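Local coordinates for protein inositol dehydrogenase (Lactobacillus casei, PDB 4MKX) that probably oxidises scyllo-inositol with NAD as cofactor, as an NAD-dependent sugar alcohol dehydrogenase of the Gfo/Idh/MocA family, at residues 145-150 with 300-305; 192-197 with 251-256; 21-26 with 84-89; 169-174 with 257-262. One frame throughout, in Å; residues are numbered along the deposited sequence.

Interaction 3 lies in the nucleotide-binding Rossmann domain and is built almost wholly from main-chain hydrogen bonds and aliphatic packing between parallel strands. The other three gather on and around the mixed sheet. Interactions 2 and 4 share it: strands 246-252 and 162-172 are neighbours in it, and Asp171 N lies 2.9 Å from Gly252 O, a probable hydrogen bond. Both are buried, yet interaction 4 pairs strands whereas interaction 2 packs a helix end on one by a salt bridge with a weak hydrogen bond, and a methionine. Interaction 1, partly buried, joins helix ends through polar side chains and meets interaction 4 where Phe303 and Arg302 pack on Tyr259.

Interaction 1: residues 145-150 with 300-305; sequences DSYRYA and PERFAQ
Gln305 reaches from the start of helix 304-319 to the first turn of helix 145-155, so this is a helix-to-helix contact in a protein of the Gfo/Idh/MocA family, carried by one long polar side chain. Its CB leaves the backbone toward Asp145, and CG, anti to the backbone N, comes to 3.9 Å from Asp145 OD2. A bend at chi2 then lays the amide over the Asp145 carboxylate, the two planes only 10° apart and stacked, with CD 3.6 Å from Asp145 CG. At the tip the two branches part. OE1 accepts a hydrogen bond of 2.9 Å from Asp145 N, whose N-H points at it at 159° from a position tilted out of the carbonyl plane. NE2 is given instead to Phe143 O and Ser309 OG; it approaches Arg148 NH2, but both are donors and no bond forms. Arg148 NH2 turns to Asp145 OD1, a 2.7 Å salt bridge lying in the guanidinium plane, which helps fix the carboxylate in its stack with the amide. An alanine in place of Gln305 would probably leave Asp145 N without this acceptor and open a gap over the carboxylate. Away from Gln305, Tyr147 and Arg302 approach with ring and guanidinium planes 18° apart, while Tyr147 OH bonds to Thr263 and Arg302 NH1 forms a salt bridge with Asp144. Phe303 presents its ring edge to Tyr147, Phe303 CE1 lying 4.4 Å from Tyr147 CE2. A single water accepts from Arg302 NH2 at 3.1 Å and makes a weak, 3.3 Å hydrogen bond with Tyr147 OH.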
loop_
_atom_site.group_PDB
_atom_site.type_symbol
_atom_site.label_atom_id
_atom_site.label_comp_id
_atom_site.label_asym_id
_atom_site.label_seq_id
_atom_site.Cartn_x
_atom_site.Cartn_y
_atom_site.Cartn_z
ATOM N N ASP A 145 20.085 2.728 -0.119
ATOM C CA ASP A 145 19.692 1.718 -1.091
ATOM C C ASP A 145 18.507 2.147 -1.945
ATOM O O ASP A 145 18.507 1.907 -3.146
ATOM C CB ASP A 145 19.394 0.380 -0.414
ATOM C CG ASP A 145 20.653 -0.370 -0.011
ATOM O OD1 ASP A 145 21.745 -0.084 -0.558
ATOM O OD2 ASP A 145 20.530 -1.275 0.840
ATOM N N SER A 146 17.507 2.792 -1.348
ATOM C CA SER A 146 16.324 3.168 -2.130
ATOM C C SER A 146 16.628 4.317 -3.099
ATOM O O SER A 146 16.188 4.306 -4.255
ATOM C CB SER A 146 15.114 3.482 -1.226
ATOM O OG SER A 146 14.717 2.313 -0.523
ATOM N N TYR A 147 17.373 5.314 -2.641
ATOM C CA TYR A 147 17.791 6.405 -3.516
ATOM C C TYR A 147 18.662 5.893 -4.660
ATOM O O TYR A 147 18.506 6.344 -5.797
ATOM C CB TYR A 147 18.536 7.507 -2.745
ATOM C CG TYR A 147 17.593 8.495 -2.082
ATOM C CD1 TYR A 147 17.061 9.563 -2.789
ATOM C CD2 TYR A 147 17.202 8.323 -0.759
ATOM C CE1 TYR A 147 16.183 10.454 -2.188
ATOM C CE2 TYR A 147 16.318 9.196 -0.156
ATOM C CZ TYR A 147 15.814 10.266 -0.869
ATOM O OH TYR A 147 14.931 11.149 -0.267
ATOM N N ARG A 148 19.565 4.964 -4.362
ATOM C CA ARG A 148 20.432 4.393 -5.394
ATOM C C ARG A 148 19.642 3.599 -6.421
ATOM O O ARG A 148 19.941 3.660 -7.613
ATOM C CB ARG A 148 21.550 3.529 -4.786
ATOM C CG ARG A 148 22.675 4.372 -4.203
ATOM C CD ARG A 148 23.910 3.537 -3.808
ATOM N NE ARG A 148 23.607 2.549 -2.772
ATOM C CZ ARG A 148 24.485 2.069 -1.889
ATOM N NH1 ARG A 148 25.748 2.484 -1.886
ATOM N NH2 ARG A 148 24.099 1.172 -0.995
ATOM N N TYR A 149 18.627 2.869 -5.965
ATOM C CA TYR A 149 17.775 2.103 -6.866
ATOM C C TYR A 149 17.048 3.037 -7.829
ATOM O O TYR A 149 16.944 2.755 -9.026
ATOM C CB TYR A 149 16.772 1.238 -6.067
ATOM C CG TYR A 149 15.857 0.390 -6.930
ATOM C CD1 TYR A 149 16.242 -0.879 -7.352
ATOM C CD2 TYR A 149 14.605 0.856 -7.309
ATOM C CE1 TYR A 149 15.401 -1.651 -8.145
ATOM C CE2 TYR A 149 13.760 0.095 -8.095
ATOM C CZ TYR A 149 14.165 -1.159 -8.506
ATOM O OH TYR A 149 13.319 -1.913 -9.291
ATOM N N ALA A 150 16.539 4.154 -7.313
ATOM C CA ALA A 150 15.852 5.135 -8.155
ATOM C C ALA A 150 16.810 5.801 -9.130
ATOM O O ALA A 150 16.450 6.062 -10.278
ATOM C CB ALA A 150 15.158 6.188 -7.300
ATOM N N PRO A 300 18.356 8.503 12.535
ATOM C CA PRO A 300 19.282 7.377 12.673
ATOM C C PRO A 300 18.638 6.058 12.286
ATOM O O PRO A 300 19.325 5.196 11.750
ATOM C CB PRO A 300 19.621 7.374 14.175
ATOM C CG PRO A 300 19.357 8.755 14.625
ATOM C CD PRO A 300 18.184 9.220 13.813
ATOM N N GLU A 301 17.347 5.906 12.553
ATOM C CA GLU A 301 16.629 4.709 12.147
ATOM C C GLU A 301 16.492 4.633 10.616
ATOM O O GLU A 301 16.791 3.602 10.006
ATOM C CB GLU A 301 15.249 4.676 12.808
ATOM C CG GLU A 301 14.400 3.509 12.343
ATOM C CD GLU A 301 13.023 3.474 12.978
ATOM O OE1 GLU A 301 12.343 2.438 12.842
ATOM O OE2 GLU A 301 12.614 4.471 13.607
ATOM N N ARG A 302 16.053 5.720 9.996
ATOM C CA ARG A 302 15.803 5.713 8.550
ATOM C C ARG A 302 17.097 5.536 7.761
ATOM O O ARG A 302 17.135 4.818 6.761
ATOM C CB ARG A 302 15.119 7.017 8.129
ATOM C CG ARG A 302 15.084 7.274 6.611
ATOM C CD ARG A 302 14.206 6.234 5.867
ATOM N NE ARG A 302 14.231 6.505 4.425
ATOM C CZ ARG A 302 15.151 6.016 3.588
ATOM N NH1 ARG A 302 16.116 5.217 4.046
ATOM N NH2 ARG A 302 15.112 6.331 2.290
ATOM N N PHE A 303 18.166 6.198 8.197
ATOM C CA PHE A 303 19.363 6.220 7.375
ATOM C C PHE A 303 20.521 5.426 7.934
ATOM O O PHE A 303 21.665 5.641 7.545
ATOM C CB PHE A 303 19.771 7.669 7.041
ATOM C CG PHE A 303 18.849 8.333 6.053
ATOM C CD1 PHE A 303 18.761 7.853 4.750
ATOM C CD2 PHE A 303 18.059 9.418 6.428
ATOM C CE1 PHE A 303 17.905 8.447 3.826
ATOM C CE2 PHE A 303 17.206 10.016 5.515
ATOM C CZ PHE A 303 17.116 9.527 4.212
ATOM N N ALA A 304 20.214 4.461 8.798
ATOM C CA ALA A 304 21.262 3.624 9.380
ATOM C C ALA A 304 22.175 2.994 8.339
ATOM O O ALA A 304 23.406 3.029 8.470
ATOM C CB ALA A 304 20.633 2.547 10.260
ATOM N N GLN A 305 21.571 2.390 7.321
ATOM C CA GLN A 305 22.319 1.742 6.250
ATOM C C GLN A 305 23.161 2.731 5.464
ATOM O O GLN A 305 24.316 2.442 5.140
ATOM C CB GLN A 305 21.349 1.004 5.307
ATOM C CG GLN A 305 22.014 0.455 4.039
ATOM C CD GLN A 305 21.866 1.390 2.847
ATOM O OE1 GLN A 305 20.757 1.814 2.504
ATOM N NE2 GLN A 305 22.989 1.733 2.225
HETATM O O HOH W 1 13.436 8.798 1.545
#

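Interaction 2: residues 192-197 with 251-256; sequences FLDMSI and AGRNAA
Arg253 meets Asp194 through a single guanidinium nitrogen: NH2 lies 3.0 Å from Asp194 OD2, a salt bridge whose hydrogen bond is weak because its N-H...O angle is only 128°. The carboxylate carbon lies at the guanidinium edge, in its plane, but the two flat groups are turned 73° against each other, so the pair does not form the flat, two-pronged arrangement that a carboxylate and an arginine can make. Met195 takes one face of the same guanidinium, its CG standing 4.1 Å above the plane and displaced toward the rim. From there the chain curls, bent at both chi2 and chi3 (-71°), which swings the terminal methyl CE back to 3.5 Å from Gly252 O. Closer to the backbone, Met195 CB rests 3.9 Å from Ala251 CB, and Ser196 OG also lies 3.5 Å from Ala251 CB. The whole contact sets the C-terminal end of helix 191-195 against residues 251 and 252 of strand 246-252, part of the mixed sheet in the Gfo/Idh/MocA C-terminal domain, just where the chain turns a corner at Arg253. An extended run from CG to NE lets Arg253 span the distance from that corner to the helix. Further out, Met176 and Phe179 of helix 176-179 pack on Arg253, as does Leu191. Backbone bonds to Gly235 and Ser169 hold Ala251 and Gly252, respectively, within the sheet, and Met195 also touches Ser169 and Asp171 of strand 162-172. On the helix side, Ser196 N donates to Phe192 O at 3.0 Å, fixing the turn from which Met195 projects.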
loop_
_atom_site.group_PDB
_atom_site.type_symbol
_atom_site.label_atom_id
_atom_site.label_comp_id
_atom_site.label_asym_id
_atom_site.label_seq_id
_atom_site.Cartn_x
_atom_site.Cartn_y
_atom_site.Cartn_z
ATOM N N PHE A 192 15.873 26.063 6.011
ATOM C CA PHE A 192 16.310 25.487 4.751
ATOM C C PHE A 192 17.768 25.046 4.833
ATOM O O PHE A 192 18.159 24.042 4.237
ATOM C CB PHE A 192 16.047 26.464 3.604
ATOM C CG PHE A 192 14.594 26.842 3.467
ATOM C CD1 PHE A 192 13.686 25.951 2.908
ATOM C CD2 PHE A 192 14.134 28.076 3.910
ATOM C CE1 PHE A 192 12.342 26.286 2.782
ATOM C CE2 PHE A 192 12.790 28.418 3.789
ATOM C CZ PHE A 192 11.891 27.515 3.230
ATOM N N LEU A 193 18.561 25.793 5.593
ATOM C CA LEU A 193 19.945 25.413 5.843
ATOM C C LEU A 193 19.994 24.099 6.612
ATOM O O LEU A 193 20.781 23.201 6.293
ATOM C CB LEU A 193 20.640 26.497 6.664
ATOM C CG LEU A 193 22.162 26.483 6.645
ATOM C CD1 LEU A 193 22.651 27.284 5.448
ATOM C CD2 LEU A 193 22.713 27.027 7.964
ATOM N N ASP A 194 19.156 23.991 7.636
ATOM C CA ASP A 194 19.162 22.815 8.498
ATOM C C ASP A 194 18.565 21.581 7.828
ATOM O O ASP A 194 19.121 20.480 7.908
ATOM C CB ASP A 194 18.403 23.108 9.799
ATOM C CG ASP A 194 19.155 24.049 10.720
ATOM O OD1 ASP A 194 20.397 24.149 10.589
ATOM O OD2 ASP A 194 18.503 24.679 11.585
ATOM N N MET A 195 17.430 21.771 7.164
ATOM C CA MET A 195 16.604 20.646 6.725
ATOM C C MET A 195 16.670 20.316 5.234
ATOM O O MET A 195 16.408 19.178 4.843
ATOM C CB MET A 195 15.134 20.897 7.105
ATOM C CG MET A 195 14.861 20.858 8.591
ATOM S SD MET A 195 15.275 19.253 9.298
ATOM C CE MET A 195 13.965 18.237 8.611
ATOM N N SER A 196 16.993 21.297 4.397
ATOM C CA SER A 196 16.822 21.106 2.962
ATOM C C SER A 196 18.103 20.881 2.172
ATOM O O SER A 196 18.037 20.661 0.966
ATOM C CB SER A 196 16.080 22.299 2.359
ATOM O OG SER A 196 14.845 22.493 3.021
ATOM N N ILE A 197 19.259 20.964 2.830
ATOM C CA ILE A 197 20.515 20.777 2.125
ATOM C C ILE A 197 20.595 19.411 1.446
ATOM O O ILE A 197 21.058 19.317 0.315
ATOM C CB ILE A 197 21.744 21.007 3.043
ATOM C CG1 ILE A 197 21.852 22.491 3.381
ATOM C CG2 ILE A 197 23.027 20.594 2.339
ATOM C CD1 ILE A 197 23.240 22.926 3.837
ATOM N N ALA A 251 9.991 21.648 3.930
ATOM C CA ALA A 251 10.831 21.349 5.083
ATOM C C ALA A 251 10.008 21.650 6.312
ATOM O O ALA A 251 9.207 22.580 6.327
ATOM C CB ALA A 251 12.087 22.193 5.075
ATOM N N GLY A 252 10.193 20.865 7.358
ATOM C CA GLY A 252 9.404 21.097 8.535
ATOM C C GLY A 252 10.008 20.433 9.737
ATOM O O GLY A 252 10.926 19.620 9.622
ATOM N N ARG A 253 9.472 20.788 10.896
ATOM C CA ARG A 253 9.961 20.240 12.145
ATOM C C ARG A 253 8.833 19.626 12.949
ATOM O O ARG A 253 9.028 19.250 14.105
ATOM C CB ARG A 253 10.638 21.346 12.948
ATOM C CG ARG A 253 11.663 22.128 12.159
ATOM C CD ARG A 253 12.348 23.155 13.038
ATOM N NE ARG A 253 13.453 23.824 12.356
ATOM C CZ ARG A 253 14.673 23.304 12.219
ATOM N NH1 ARG A 253 14.947 22.098 12.702
ATOM N NH2 ARG A 253 15.615 23.994 11.591
ATOM N N ASN A 254 7.658 19.501 12.338
ATOM C CA ASN A 254 6.476 19.092 13.093
ATOM C C ASN A 254 5.624 17.992 12.447
ATOM O O ASN A 254 4.408 18.137 12.324
ATOM C CB ASN A 254 5.606 20.326 13.372
ATOM C CG ASN A 254 4.606 20.099 14.492
ATOM O OD1 ASN A 254 4.885 19.375 15.446
ATOM N ND2 ASN A 254 3.432 20.719 14.375
ATOM N N ALA A 255 6.251 16.894 12.035
ATOM C CA ALA A 255 5.496 15.770 11.475
ATOM C C ALA A 255 4.961 14.882 12.589
ATOM O O ALA A 255 5.721 14.374 13.411
ATOM C CB ALA A 255 6.366 14.940 10.518
ATOM N N ALA A 256 3.654 14.672 12.616
ATOM C CA ALA A 256 3.067 13.879 13.688
ATOM C C ALA A 256 3.354 12.384 13.543
ATOM O O ALA A 256 3.380 11.653 14.539
ATOM C CB ALA A 256 1.567 14.130 13.772
#

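Interaction 3: residues 21-26 with 84-89; sequences GIVGLG and VFIVSP
Gly21 and Phe85 begin a ladder of main-chain hydrogen bonds between two parallel strands. Phe85 N donates to Gly21 O at 2.8 Å, Phe85 O accepts from Val23 N at 3.1 Å, and Val23 O takes Val87 N at 2.8 Å, the last bond bent to 146° where both strands give way to loops. Weaker CA-H...O contacts fill in between, among them Gly24 CA to Val87 O at 3.5 Å. Gly24 passes so close that a CB would clash with Val87 O, and its backbone angles would also jam a CB against the carbonyl O of Val23, which calls for glycine. The apolar contacts divide between the sheet faces. On one, Ile22 sends CG1 to 3.9 Å from Phe85 CB and, with CG1 anti to the backbone N (chi1 -170°), carries CD1 on to Val87 CG2. On the other, Val23 CG1 lies 4.2 Å from Ile86 CG1. One water spans the loops, donating to Val87 O at 3.0 Å and accepting a weak bond from Gly26 N. Gly24 and Gly26 fit the GxGxxG pattern of a Rossmann dinucleotide-binding turn, consistent with an NAD site in this apo structure. Strands 18-23 and 83-86 are central in the six-stranded parallel sheet, between strands 43-49 and 106-109; helix 27-38 packs against Ile22, Phe85 and Val87, and helix 93-102 against Val23, Val84 and Ile86.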
loop_
_atom_site.group_PDB
_atom_site.type_symbol
_atom_site.label_atom_id
_atom_site.label_comp_id
_atom_site.label_asym_id
_atom_site.label_seq_id
_atom_site.Cartn_x
_atom_site.Cartn_y
_atom_site.Cartn_z
ATOM N N GLY A 21 40.555 9.799 13.350
ATOM C CA GLY A 21 40.229 10.633 14.492
ATOM C C GLY A 21 38.931 11.362 14.221
ATOM O O GLY A 21 38.666 11.742 13.088
ATOM N N ILE A 22 38.127 11.550 15.260
ATOM C CA ILE A 22 36.841 12.197 15.105
ATOM C C ILE A 22 36.762 13.442 15.982
ATOM O O ILE A 22 37.324 13.483 17.077
ATOM C CB ILE A 22 35.667 11.220 15.410
ATOM C CG1 ILE A 22 34.328 11.841 14.999
ATOM C CG2 ILE A 22 35.638 10.813 16.885
ATOM C CD1 ILE A 22 33.181 10.822 14.930
ATOM N N VAL A 23 36.081 14.469 15.487
ATOM C CA VAL A 23 35.748 15.617 16.309
ATOM C C VAL A 23 34.243 15.801 16.219
ATOM O O VAL A 23 33.667 15.692 15.135
ATOM C CB VAL A 23 36.487 16.900 15.859
ATOM C CG1 VAL A 23 36.209 17.230 14.381
ATOM C CG2 VAL A 23 36.105 18.067 16.763
ATOM N N GLY A 24 33.607 16.055 17.357
ATOM C CA GLY A 24 32.167 16.194 17.419
ATOM C C GLY A 24 31.575 14.882 17.890
ATOM O O GLY A 24 31.582 13.891 17.156
ATOM N N LEU A 25 31.084 14.862 19.124
ATOM C CA LEU A 25 30.513 13.645 19.674
ATOM C C LEU A 25 29.100 13.903 20.173
ATOM O O LEU A 25 28.685 13.386 21.209
ATOM C CB LEU A 25 31.415 13.070 20.770
ATOM C CG LEU A 25 32.718 12.447 20.263
ATOM C CD1 LEU A 25 33.665 12.135 21.413
ATOM C CD2 LEU A 25 32.436 11.187 19.464
ATOM N N GLY A 26 28.362 14.715 19.420
ATOM C CA GLY A 26 26.934 14.844 19.623
ATOM C C GLY A 26 26.245 13.625 19.042
ATOM O O GLY A 26 26.898 12.606 18.783
ATOM N N VAL A 84 40.405 11.993 9.213
ATOM C CA VAL A 84 39.570 12.612 10.230
ATOM C C VAL A 84 38.107 12.591 9.801
ATOM O O VAL A 84 37.816 12.670 8.615
ATOM C CB VAL A 84 39.978 14.075 10.503
ATOM C CG1 VAL A 84 41.413 14.152 10.986
ATOM C CG2 VAL A 84 39.808 14.922 9.255
ATOM N N PHE A 85 37.212 12.479 10.777
ATOM C CA PHE A 85 35.783 12.657 10.546
ATOM C C PHE A 85 35.401 13.926 11.263
ATOM O O PHE A 85 35.555 14.023 12.487
ATOM C CB PHE A 85 34.986 11.503 11.154
ATOM C CG PHE A 85 34.534 10.478 10.154
ATOM C CD1 PHE A 85 35.466 9.741 9.432
ATOM C CD2 PHE A 85 33.185 10.237 9.953
ATOM C CE1 PHE A 85 35.062 8.791 8.510
ATOM C CE2 PHE A 85 32.766 9.295 9.023
ATOM C CZ PHE A 85 33.707 8.569 8.306
ATOM N N ILE A 86 34.909 14.906 10.514
ATOM C CA ILE A 86 34.540 16.176 11.100
ATOM C C ILE A 86 33.037 16.219 11.312
ATOM O O ILE A 86 32.261 16.283 10.353
ATOM C CB ILE A 86 35.018 17.330 10.221
ATOM C CG1 ILE A 86 36.548 17.348 10.225
ATOM C CG2 ILE A 86 34.474 18.671 10.728
ATOM C CD1 ILE A 86 37.160 18.165 9.098
ATOM N N VAL A 87 32.630 16.150 12.576
ATOM C CA VAL A 87 31.219 16.134 12.926
ATOM C C VAL A 87 30.933 17.212 13.981
ATOM O O VAL A 87 30.046 17.075 14.819
ATOM C CB VAL A 87 30.770 14.721 13.400
ATOM C CG1 VAL A 87 29.277 14.528 13.155
ATOM C CG2 VAL A 87 31.544 13.634 12.668
ATOM N N SER A 88 31.712 18.291 13.915
ATOM C CA SER A 88 31.559 19.459 14.774
ATOM C C SER A 88 30.420 20.338 14.269
ATOM O O SER A 88 29.884 20.092 13.187
ATOM C CB SER A 88 32.856 20.263 14.742
ATOM O OG SER A 88 33.294 20.455 13.407
ATOM N N PRO A 89 30.032 21.361 15.050
ATOM C CA PRO A 89 29.017 22.277 14.513
ATOM C C PRO A 89 29.485 22.942 13.217
ATOM O O PRO A 89 30.685 23.095 13.001
ATOM C CB PRO A 89 28.870 23.314 15.623
ATOM C CG PRO A 89 29.234 22.571 16.874
ATOM C CD PRO A 89 30.320 21.625 16.474
HETATM O O HOH W 2 28.296 15.392 16.625
#

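Interaction 4: residues 169-174 with 257-262; sequences SIDPAA and HGYHVE
Ile170 and His260 form the tight part of this contact, an antiparallel hydrogen-bonded pair: Ile170 N donates to His260 O at 2.8 Å, and His260 N returns a bond of 3.0 Å to Ile170 O. Their side chains share one face of the sheet, with the CB atoms 4.2 Å apart. On the opposite face the adjacent non-hydrogen-bonded pair sets Ser169 OG 4.2 Å from Val261 CG2, while that hydroxyl is bonded to Asp199 and Arg141. The strands are 162-172 and 260-267, neighbours in the mixed sheet of the Gfo/Idh/MocA C-terminal domain. Toward Pro172 the pairing lapses and the contact becomes looser. Gly258, at backbone angles that call for glycine, turns its O to 3.7 Å from Pro172 CA without a hydrogen bond. Pro172 CD reaches only 4.2 Å from Tyr259 CD1. Tyr259, its CG anti to the backbone N (chi1 -177°), runs beside Asp171 in the same direction; the carboxylate OD1 lies near the ring plane at the edge, 3.4 Å from CE1. Val261 CG2 lies above one face of that ring, toward its rim. At the far end of its side chain, His260 is gripped at both ring nitrogens: ND1 shares a hydrogen bond with His257 NE2, and NE2 donates to Glu262 OE1 in a His-carboxylate bond. Glu262 also forms salt bridges with Arg166 and with Arg273 of the third subunit.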
loop_
_atom_site.group_PDB
_atom_site.type_symbol
_atom_site.label_atom_id
_atom_site.label_comp_id
_atom_site.label_asym_id
_atom_site.label_seq_id
_atom_site.Cartn_x
_atom_site.Cartn_y
_atom_site.Cartn_z
ATOM N N SER A 169 11.457 17.012 3.564
ATOM C CA SER A 169 12.208 16.592 4.748
ATOM C C SER A 169 11.518 17.189 5.963
ATOM O O SER A 169 11.600 18.397 6.197
ATOM C CB SER A 169 13.660 17.085 4.689
ATOM O OG SER A 169 14.357 16.452 3.631
ATOM N N ILE A 170 10.831 16.358 6.741
ATOM C CA ILE A 170 10.078 16.863 7.893
ATOM C C ILE A 170 10.449 16.084 9.164
ATOM O O ILE A 170 10.214 14.882 9.257
ATOM C CB ILE A 170 8.559 16.777 7.666
ATOM C CG1 ILE A 170 8.177 17.297 6.270
ATOM C CG2 ILE A 170 7.818 17.592 8.731
ATOM C CD1 ILE A 170 6.671 17.160 5.969
ATOM N N ASP A 171 11.035 16.782 10.133
ATOM C CA ASP A 171 11.441 16.163 11.392
ATOM C C ASP A 171 10.219 15.887 12.241
ATOM O O ASP A 171 9.203 16.571 12.114
ATOM C CB ASP A 171 12.395 17.084 12.169
ATOM C CG ASP A 171 13.860 16.789 11.901
ATOM O OD1 ASP A 171 14.182 15.731 11.321
ATOM O OD2 ASP A 171 14.700 17.623 12.292
ATOM N N PRO A 172 10.308 14.883 13.117
ATOM C CA PRO A 172 9.167 14.503 13.954
ATOM C C PRO A 172 8.808 15.556 14.994
ATOM O O PRO A 172 9.689 16.231 15.534
ATOM C CB PRO A 172 9.658 13.231 14.653
ATOM C CG PRO A 172 11.138 13.328 14.635
ATOM C CD PRO A 172 11.474 14.004 13.342
ATOM N N ALA A 173 7.510 15.669 15.271
ATOM C CA ALA A 173 6.984 16.603 16.259
ATOM C C ALA A 173 7.626 16.376 17.621
ATOM O O ALA A 173 7.730 17.303 18.422
ATOM C CB ALA A 173 5.474 16.447 16.357
ATOM N N ALA A 174 8.057 15.139 17.871
ATOM C CA ALA A 174 8.707 14.761 19.125
ATOM C C ALA A 174 9.930 15.606 19.469
ATOM O O ALA A 174 10.369 15.623 20.620
ATOM C CB ALA A 174 9.083 13.276 19.109
ATOM N N HIS A 257 3.568 11.925 12.312
ATOM C CA HIS A 257 3.628 10.485 12.065
ATOM C C HIS A 257 5.027 9.880 12.125
ATOM O O HIS A 257 5.177 8.659 12.013
ATOM C CB HIS A 257 2.952 10.138 10.731
ATOM C CG HIS A 257 3.557 10.830 9.550
ATOM N ND1 HIS A 257 3.395 12.181 9.314
ATOM C CD2 HIS A 257 4.336 10.365 8.543
ATOM C CE1 HIS A 257 4.037 12.514 8.208
ATOM N NE2 HIS A 257 4.610 11.428 7.714
ATOM N N GLY A 258 6.033 10.726 12.305
ATOM C CA GLY A 258 7.411 10.270 12.366
ATOM C C GLY A 258 8.323 11.120 11.506
ATOM O O GLY A 258 8.049 12.293 11.270
ATOM N N TYR A 259 9.415 10.518 11.038
ATOM C CA TYR A 259 10.405 11.204 10.221
ATOM C C TYR A 259 10.018 11.056 8.759
ATOM O O TYR A 259 10.085 9.951 8.210
ATOM C CB TYR A 259 11.768 10.550 10.467
ATOM C CG TYR A 259 12.958 11.175 9.763
ATOM C CD1 TYR A 259 13.230 12.533 9.863
ATOM C CD2 TYR A 259 13.827 10.387 9.028
ATOM C CE1 TYR A 259 14.326 13.088 9.226
ATOM C CE2 TYR A 259 14.932 10.922 8.396
ATOM C CZ TYR A 259 15.180 12.277 8.502
ATOM O OH TYR A 259 16.274 12.839 7.872
ATOM N N HIS A 260 9.599 12.149 8.128
ATOM C CA HIS A 260 9.092 12.046 6.762
ATOM C C HIS A 260 10.101 12.612 5.785
ATOM O O HIS A 260 10.252 13.826 5.670
ATOM C CB HIS A 260 7.756 12.763 6.595
ATOM C CG HIS A 260 7.099 12.494 5.274
ATOM N ND1 HIS A 260 6.035 11.625 5.134
ATOM C CD2 HIS A 260 7.372 12.952 4.030
ATOM C CE1 HIS A 260 5.662 11.585 3.868
ATOM N NE2 HIS A 260 6.455 12.385 3.175
ATOM N N VAL A 261 10.800 11.723 5.092
ATOM C CA VAL A 261 11.714 12.116 4.021
ATOM C C VAL A 261 11.274 11.367 2.776
ATOM O O VAL A 261 11.267 10.135 2.739
ATOM C CB VAL A 261 13.170 11.793 4.364
ATOM C CG1 VAL A 261 14.064 12.002 3.162
ATOM C CG2 VAL A 261 13.636 12.703 5.489
ATOM N N GLU A 262 10.858 12.118 1.774
ATOM C CA GLU A 262 10.213 11.548 0.605
ATOM C C GLU A 262 10.718 12.329 -0.594
ATOM O O GLU A 262 10.864 13.548 -0.521
ATOM C CB GLU A 262 8.689 11.706 0.707
ATOM C CG GLU A 262 7.916 11.217 -0.535
ATOM C CD GLU A 262 6.485 11.675 -0.563
ATOM O OE1 GLU A 262 6.090 12.479 0.317
ATOM O OE2 GLU A 262 5.736 11.251 -1.480
#